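PDB 2QL3: probable transcriptional regulator, LysR family protein from Rhodococcus sp., which probably acts as a DNA-binding transcription factor, this chain being its C-terminal effector-binding domain, which has a periplasmic-binding-protein fold. Local coordinates for residues 60-64 with 113-117. Numbering follows the deposited sequence.
Sequences VYDLD and PSTNH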
# COMPACT_ATOMS: atom_id res chain seq x y z
N VAL A 60 2.52 -6.40 -15.20
CA VAL A 60 2.79 -4.96 -15.24
C VAL A 60 1.76 -4.19 -16.03
O VAL A 60 1.03 -4.75 -16.84
CB VAL A 60 4.21 -4.63 -15.85
CG1 VAL A 60 5.28 -5.05 -14.92
CG2 VAL A 60 4.41 -5.28 -17.22
N TYR A 61 1.69 -2.87 -15.81
CA TYR A 61 1.00 -2.05 -16.78
C TYR A 61 1.83 -1.94 -18.05
O TYR A 61 3.04 -1.76 -18.00
CB TYR A 61 0.73 -0.64 -16.27
CG TYR A 61 0.05 -0.49 -14.94
CD1 TYR A 61 -1.30 -0.81 -14.77
CD2 TYR A 61 0.73 0.06 -13.85
CE1 TYR A 61 -1.94 -0.59 -13.55
CE2 TYR A 61 0.10 0.24 -12.61
CZ TYR A 61 -1.25 -0.09 -12.48
OH TYR A 61 -1.90 0.10 -11.27
N ASP A 62 1.18 -1.99 -19.21
CA ASP A 62 1.88 -1.81 -20.48
C ASP A 62 2.00 -0.31 -20.71
O ASP A 62 1.23 0.27 -21.50
CB ASP A 62 1.09 -2.49 -21.59
CG ASP A 62 1.79 -2.48 -22.95
OD1 ASP A 62 3.01 -2.17 -23.09
OD2 ASP A 62 1.06 -2.78 -23.89
N LEU A 63 2.92 0.30 -19.96
CA LEU A 63 3.37 1.69 -20.08
C LEU A 63 4.90 1.73 -19.98
O LEU A 63 5.50 1.19 -19.03
CB LEU A 63 2.77 2.60 -18.96
CG LEU A 63 1.25 2.73 -18.88
CD1 LEU A 63 0.80 3.38 -17.63
CD2 LEU A 63 0.71 3.48 -20.11
N ASP A 64 5.53 2.32 -20.99
CA ASP A 64 7.00 2.55 -20.98
C ASP A 64 7.84 1.23 -20.86
O ASP A 64 8.87 1.22 -20.20
CB ASP A 64 7.40 3.54 -19.83
CG ASP A 64 6.56 4.88 -19.81
OD1 ASP A 64 6.31 5.45 -20.88
OD2 ASP A 64 6.21 5.41 -18.69
N PRO A 113 5.07 3.40 -13.46
CA PRO A 113 4.78 4.38 -14.53
C PRO A 113 3.51 5.24 -14.30
O PRO A 113 3.17 6.05 -15.16
CB PRO A 113 4.54 3.48 -15.74
CG PRO A 113 3.85 2.26 -15.09
CD PRO A 113 4.56 2.05 -13.82
N SER A 114 2.84 5.08 -13.15
CA SER A 114 1.59 5.85 -12.91
C SER A 114 1.77 7.35 -12.88
O SER A 114 0.87 8.07 -13.26
CB SER A 114 0.93 5.41 -11.61
OG SER A 114 0.39 4.10 -11.83
N THR A 115 2.93 7.81 -12.41
CA THR A 115 3.19 9.21 -12.20
C THR A 115 3.20 9.97 -13.53
O THR A 115 2.52 10.97 -13.64
CB THR A 115 4.54 9.44 -11.57
OG1 THR A 115 4.77 8.45 -10.58
CG2 THR A 115 4.64 10.91 -10.98
N ASN A 116 3.96 9.47 -14.53
CA ASN A 116 4.01 10.10 -15.86
C ASN A 116 2.68 9.93 -16.55
O ASN A 116 2.23 10.83 -17.26
CB ASN A 116 5.09 9.48 -16.77
CG ASN A 116 6.50 9.83 -16.38
OD1 ASN A 116 6.76 10.54 -15.40
ND2 ASN A 116 7.46 9.36 -17.20
N HIS A 117 2.05 8.76 -16.38
CA HIS A 117 0.72 8.56 -16.99
C HIS A 117 -0.25 9.69 -16.52
O HIS A 117 -0.96 10.31 -17.33
CB HIS A 117 0.14 7.17 -16.61
CG HIS A 117 -1.23 6.93 -17.18
ND1 HIS A 117 -2.38 7.03 -16.41
CD2 HIS A 117 -1.64 6.72 -18.45
CE1 HIS A 117 -3.44 6.86 -17.19
NE2 HIS A 117 -3.01 6.66 -18.43
O HOH W 1 -1.32 2.35 -10.14
O HOH W 2 3.90 6.32 -17.69
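Across the interface between the two lobes of this LysR effector-binding domain, residues 60-64, running out of strand 57-61, meet the start of helix 114-125. Pro113, which follows a cis peptide bond, presents its ring to the first lobe: CG lies 4.0 Å from Tyr61 CD2, and CB 3.8 Å from Leu63 CB. At Asp62, the centre of an inverse gamma turn, the CA-to-CB bond points away, whereas those of Tyr61 and Leu63, both m at chi1, point toward residues 113-117. The mt rotamer of Leu63 carries CD1 to 4.0 Å from CB of His117, whose t rotamer sets its imidazole near Val182 and Leu155. One water molecule links Tyr61 OH (2.6 Å) to Ser114 OG (3.0 Å); another donates to Asp64 OD2 (2.7 Å) and to Pro113 O (2.6 Å), a carbonyl that also accepts from His117 N at 3.2 Å in the first helical turn. The two segments thus meet directly through van der Waals contacts, largely around Pro113, while their polar groups are linked through water.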